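Local coordinates for protein AceL NrdHF-1-1 Intein (Metagenome, PDB 6ZGQ) that belongs to the class 3 split inteins, which excise themselves and join their flanking sequences by protein splicing; this linked variant is splice-inactive, at residues Y99-H107 / H147-A155. Residues are numbered along the deposited sequence; the frame is centred on the assembly and turned at random.
Sequences YFIIVEGSH and HGNRSVTGA
I101 and V152 meet across two antiparallel strands, 99-104 and 150-154, in the all-beta, horseshoe-shaped HINT fold that inteins share. The strands pair only briefly and splay apart, their axes at 140°, and the side chains of I101 and V152 meet at a slant, CG2 to CG2 at 3.6 Å. With CG1 of I101 beside its backbone N (chi1 -52°), CG2 stands anti to that N and is the branch that meets V152. V152 answers with CG2, which also lies 4.2 Å from CG2 of V103. Branched aliphatic residues suit this patch: they favour extended backbone and pack closely in the buried interior, where I77 of strand 75-80 touches both I101 and V152.

V152 N donates to I101 O, with a C=O...N angle of 161°, nearly in line with the carbonyl. Next along, V103 N approaches R150 O from above the carbonyl plane, 52° out of it, although the N-H itself is directed almost straight at the oxygen. Between these bonds I102 faces S151, a non-hydrogen-bonded pair. I102 brings CG2 to 3.4 Å from R150 O. The CA atoms of I102 and S151 lie 4.2 Å apart, and the small S151 fits beside the close backbone, its CB 3.3 Å from I101 O, while its buried hydroxyl bonds to Q68.

Waters stand in for direct bonds at both ends of the pairing: one links I101 N to V152 O, another V103 O to R150 N. R150, partly exposed, suits its end: its CB packs against V103 CB, and the chain, extended from CG to NE, takes the guanidinium to a salt bridge between NH2 and D20. A third water, in the guanidinium plane at its edge, accepts from R150 NH1 at 2.8 Å and donates to both V103 O and G105 O.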
ATOM      1  N   TYR A  99      -5.514  -5.760  11.628  1.00 11.16           N
ATOM      2  CA  TYR A  99      -5.575  -6.621  10.440  1.00 10.82           C
ATOM      3  C   TYR A  99      -5.212  -5.834   9.189  1.00 10.48           C
ATOM      4  O   TYR A  99      -5.795  -4.771   8.966  1.00 10.66           O
ATOM      5  CB  TYR A  99      -6.992  -7.185  10.285  1.00 12.19           C
ATOM      6  CG  TYR A  99      -7.421  -8.015  11.464  1.00 13.68           C
ATOM      7  CD1 TYR A  99      -7.958  -7.424  12.602  1.00 14.12           C
ATOM      8  CD2 TYR A  99      -7.270  -9.390  11.452  1.00 14.18           C
ATOM      9  CE1 TYR A  99      -8.341  -8.186  13.693  1.00 16.16           C
ATOM     10  CE2 TYR A  99      -7.645 -10.160  12.536  1.00 15.46           C
ATOM     11  CZ  TYR A  99      -8.184  -9.558  13.653  1.00 16.58           C
ATOM     12  OH  TYR A  99      -8.559 -10.327  14.728  1.00 17.44           O
ATOM     13  N   PHE A 100      -4.252  -6.348   8.404  1.00  9.50           N
ATOM     14  CA  PHE A 100      -3.944  -5.831   7.061  1.00  9.16           C
ATOM     15  C   PHE A 100      -5.018  -6.334   6.087  1.00  9.40           C
ATOM     16  O   PHE A 100      -5.661  -7.363   6.360  1.00 10.74           O
ATOM     17  CB  PHE A 100      -2.533  -6.239   6.608  1.00  8.42           C
ATOM     18  CG  PHE A 100      -1.427  -5.545   7.358  1.00  8.52           C
ATOM     19  CD1 PHE A 100      -1.330  -4.161   7.352  1.00  8.40           C
ATOM     20  CD2 PHE A 100      -0.475  -6.277   8.056  1.00  8.24           C
ATOM     21  CE1 PHE A 100      -0.306  -3.521   8.030  1.00  8.38           C
ATOM     22  CE2 PHE A 100       0.540  -5.643   8.751  1.00  8.41           C
ATOM     23  CZ  PHE A 100       0.629  -4.263   8.730  1.00  8.57           C
ATOM     24  N   ILE A 101      -5.202  -5.600   4.984  1.00  9.26           N
ATOM     25  CA  ILE A 101      -6.328  -5.775   4.054  1.00 10.37           C
ATOM     26  C   ILE A 101      -5.807  -6.331   2.719  1.00 10.74           C
ATOM     27  O   ILE A 101      -5.117  -5.609   1.991  1.00 10.33           O
ATOM     28  CB  ILE A 101      -7.073  -4.430   3.841  1.00 11.69           C
ATOM     29  CG1 ILE A 101      -7.457  -3.806   5.195  1.00 13.78           C
ATOM     30  CG2 ILE A 101      -8.311  -4.618   2.966  1.00 11.37           C
ATOM     31  CD1 ILE A 101      -7.946  -2.370   5.114  1.00 14.39           C
ATOM     32  N   ILE A 102      -6.112  -7.613   2.451  1.00 10.80           N
ATOM     33  CA  ILE A 102      -5.827  -8.317   1.184  1.00 11.17           C
ATOM     34  C   ILE A 102      -7.116  -8.305   0.344  1.00 11.54           C
ATOM     35  O   ILE A 102      -8.220  -8.429   0.911  1.00 11.68           O
ATOM     36  CB  ILE A 102      -5.350  -9.779   1.436  1.00 10.94           C
ATOM     37  CG1 ILE A 102      -4.030  -9.803   2.219  1.00 11.18           C
ATOM     38  CG2 ILE A 102      -5.184 -10.552   0.130  1.00 10.62           C
ATOM     39  CD1 ILE A 102      -3.648 -11.175   2.739  1.00 11.70           C
ATOM     40  N   VAL A 103      -6.953  -8.125  -0.971  1.00 12.17           N
ATOM     41  CA  VAL A 103      -8.039  -8.100  -1.962  1.00 11.80           C
ATOM     42  C   VAL A 103      -7.860  -9.339  -2.854  1.00 13.42           C
ATOM     43  O   VAL A 103      -6.920  -9.376  -3.652  1.00 14.03           O
ATOM     44  CB  VAL A 103      -7.988  -6.801  -2.806  1.00 10.78           C
ATOM     45  CG1 VAL A 103      -9.255  -6.620  -3.636  1.00 10.49           C
ATOM     46  CG2 VAL A 103      -7.754  -5.583  -1.916  1.00 10.49           C
ATOM     47  N   GLU A 104      -8.733 -10.343  -2.703  1.00 16.15           N
ATOM     48  CA  GLU A 104      -8.545 -11.658  -3.348  1.00 16.51           C
ATOM     49  C   GLU A 104      -9.484 -11.808  -4.553  1.00 19.66           C
ATOM     50  O   GLU A 104     -10.624 -11.309  -4.517  1.00 17.80           O
ATOM     51  CB  GLU A 104      -8.696 -12.817  -2.335  1.00 20.34           C
ATOM     52  CG  GLU A 104      -9.917 -12.733  -1.431  1.00 23.63           C
ATOM     53  CD  GLU A 104     -10.062 -13.895  -0.466  1.00 26.13           C
ATOM     54  OE1 GLU A 104      -9.186 -14.786  -0.453  1.00 29.06           O
ATOM     55  OE2 GLU A 104     -11.062 -13.908   0.291  1.00 28.13           O
ATOM     56  N   GLY A 105      -8.960 -12.453  -5.607  1.00 22.43           N
ATOM     57  CA  GLY A 105      -9.701 -12.798  -6.833  1.00 25.81           C
ATOM     58  C   GLY A 105      -9.960 -11.581  -7.703  1.00 27.64           C
ATOM     59  O   GLY A 105      -9.218 -10.596  -7.595  1.00 28.52           O
ATOM     60  N   SER A 106     -11.018 -11.660  -8.526  1.00 30.88           N
ATOM     61  CA  SER A 106     -11.416 -10.622  -9.498  1.00 33.43           C
ATOM     62  C   SER A 106     -12.604  -9.773  -9.023  1.00 34.38           C
ATOM     63  O   SER A 106     -12.900  -8.751  -9.654  1.00 40.11           O
ATOM     64  CB  SER A 106     -11.773 -11.273 -10.838  1.00 34.02           C
ATOM     65  OG  SER A 106     -10.783 -12.209 -11.218  1.00 36.55           O
ATOM     66  N   HIS A 107     -13.252 -10.190  -7.923  1.00 32.02           N
ATOM     67  CA  HIS A 107     -14.496  -9.586  -7.408  1.00 31.85           C
ATOM     68  C   HIS A 107     -14.252  -8.632  -6.216  1.00 26.05           C
ATOM     69  O   HIS A 107     -15.226  -8.229  -5.560  1.00 25.60           O
ATOM     70  CB  HIS A 107     -15.507 -10.679  -7.004  1.00 35.88           C
ATOM     71  CG  HIS A 107     -15.428 -11.922  -7.837  1.00 41.51           C
ATOM     72  ND1 HIS A 107     -15.144 -11.900  -9.187  1.00 41.76           N
ATOM     73  CD2 HIS A 107     -15.599 -13.224  -7.510  1.00 44.16           C
ATOM     74  CE1 HIS A 107     -15.137 -13.135  -9.653  1.00 45.51           C
ATOM     75  NE2 HIS A 107     -15.412 -13.958  -8.655  1.00 47.61           N
ATOM     76  N   HIS A 147       4.085 -11.742  -6.363  1.00 14.66           N
ATOM     77  CA  HIS A 147       3.369 -13.028  -6.339  1.00 15.85           C
ATOM     78  C   HIS A 147       1.877 -12.886  -6.694  1.00 13.55           C
ATOM     79  O   HIS A 147       1.099 -13.814  -6.448  1.00 15.76           O
ATOM     80  CB  HIS A 147       3.532 -13.688  -4.963  1.00 17.07           C
ATOM     81  CG  HIS A 147       4.953 -13.963  -4.604  1.00 21.41           C
ATOM     82  ND1 HIS A 147       5.474 -13.686  -3.360  1.00 25.28           N
ATOM     83  CD2 HIS A 147       5.970 -14.471  -5.338  1.00 22.01           C
ATOM     84  CE1 HIS A 147       6.750 -14.026  -3.338  1.00 27.93           C
ATOM     85  NE2 HIS A 147       7.076 -14.506  -4.526  1.00 24.55           N
ATOM     86  N   GLY A 148       1.496 -11.737  -7.266  1.00 10.91           N
ATOM     87  CA  GLY A 148       0.142 -11.499  -7.765  1.00 10.50           C
ATOM     88  C   GLY A 148      -0.870 -11.172  -6.679  1.00 10.66           C
ATOM     89  O   GLY A 148      -2.037 -11.046  -6.994  1.00 10.43           O
ATOM     90  N   ASN A 149      -0.432 -11.016  -5.423  1.00 10.63           N
ATOM     91  CA  ASN A 149      -1.328 -10.725  -4.285  1.00 10.57           C
ATOM     92  C   ASN A 149      -1.596  -9.225  -4.219  1.00 10.48           C
ATOM     93  O   ASN A 149      -0.646  -8.437  -4.321  1.00 12.07           O
ATOM     94  CB  ASN A 149      -0.728 -11.185  -2.948  1.00 11.11           C
ATOM     95  CG  ASN A 149      -0.343 -12.649  -2.938  1.00 11.50           C
ATOM     96  OD1 ASN A 149       0.812 -12.991  -2.683  1.00 14.92           O
ATOM     97  ND2 ASN A 149      -1.302 -13.519  -3.217  1.00 10.48           N
ATOM     98  N   ARG A 150      -2.866  -8.847  -4.047  1.00  9.77           N
ATOM     99  CA  ARG A 150      -3.295  -7.445  -3.952  1.00  9.50           C
ATOM    100  C   ARG A 150      -3.619  -7.119  -2.486  1.00  8.90           C
ATOM    101  O   ARG A 150      -4.124  -7.985  -1.763  1.00  8.84           O
ATOM    102  CB  ARG A 150      -4.483  -7.185  -4.896  1.00  9.77           C
ATOM    103  CG  ARG A 150      -4.129  -7.467  -6.349  1.00 11.00           C
ATOM    104  CD  ARG A 150      -5.138  -6.993  -7.382  1.00 11.85           C
ATOM    105  NE  ARG A 150      -4.586  -7.289  -8.701  1.00 12.61           N
ATOM    106  CZ  ARG A 150      -4.567  -8.493  -9.269  1.00 13.12           C
ATOM    107  NH1 ARG A 150      -5.106  -9.552  -8.667  1.00 13.45           N
ATOM    108  NH2 ARG A 150      -4.009  -8.639 -10.465  1.00 13.53           N
ATOM    109  N   SER A 151      -3.262  -5.903  -2.055  1.00  8.06           N
ATOM    110  CA  SER A 151      -3.485  -5.405  -0.686  1.00  8.12           C
ATOM    111  C   SER A 151      -3.682  -3.893  -0.710  1.00  7.97           C
ATOM    112  O   SER A 151      -3.316  -3.249  -1.703  1.00  8.04           O
ATOM    113  CB  SER A 151      -2.313  -5.772   0.226  1.00  7.82           C
ATOM    114  OG  SER A 151      -1.085  -5.220  -0.236  1.00  8.46           O
ATOM    115  N   VAL A 152      -4.270  -3.348   0.361  1.00  7.63           N
ATOM    116  CA  VAL A 152      -4.550  -1.905   0.492  1.00  7.80           C
ATOM    117  C   VAL A 152      -3.330  -1.273   1.171  1.00  7.59           C
ATOM    118  O   VAL A 152      -2.819  -1.838   2.142  1.00  7.75           O
ATOM    119  CB  VAL A 152      -5.856  -1.650   1.299  1.00  7.81           C
ATOM    120  CG1 VAL A 152      -6.084  -0.171   1.601  1.00  7.87           C
ATOM    121  CG2 VAL A 152      -7.063  -2.217   0.556  1.00  7.75           C
ATOM    122  N   THR A 153      -2.848  -0.154   0.625  1.00  7.07           N
ATOM    123  CA  THR A 153      -1.732   0.614   1.202  1.00  6.95           C
ATOM    124  C   THR A 153      -2.109   2.100   1.217  1.00  7.08           C
ATOM    125  O   THR A 153      -2.990   2.502   0.448  1.00  7.89           O
ATOM    126  CB  THR A 153      -0.423   0.370   0.423  1.00  6.39           C
ATOM    127  OG1 THR A 153       0.674   0.732   1.260  1.00  6.61           O
ATOM    128  CG2 THR A 153      -0.371   1.166  -0.883  1.00  6.05           C
ATOM    129  N   GLY A 154      -1.479   2.888   2.091  1.00  7.01           N
ATOM    130  CA  GLY A 154      -1.780   4.322   2.214  1.00  7.53           C
ATOM    131  C   GLY A 154      -1.339   5.136   1.008  1.00  7.57           C
ATOM    132  O   GLY A 154      -0.281   4.849   0.428  1.00 10.26           O
ATOM    133  N   ALA A 155      -2.160   6.126   0.639  1.00  8.38           N
ATOM    134  CA  ALA A 155      -1.800   7.232  -0.267  1.00  8.31           C
ATOM    135  C   ALA A 155      -1.077   8.319   0.534  1.00  9.83           C
ATOM    136  O   ALA A 155      -1.160   8.312   1.769  1.00 10.01           O
ATOM    137  CB  ALA A 155      -3.052   7.806  -0.916  1.00  7.65           C
TER
HETATM  138  O   HOH W   1      -3.689  -3.178   4.193  1.00 12.52           O
HETATM  139  O   HOH W   2      -4.657 -11.184  -3.298  1.00 16.24           O
HETATM  140  O   HOH W   3      -6.701  -9.763  -6.355  1.00 17.30           O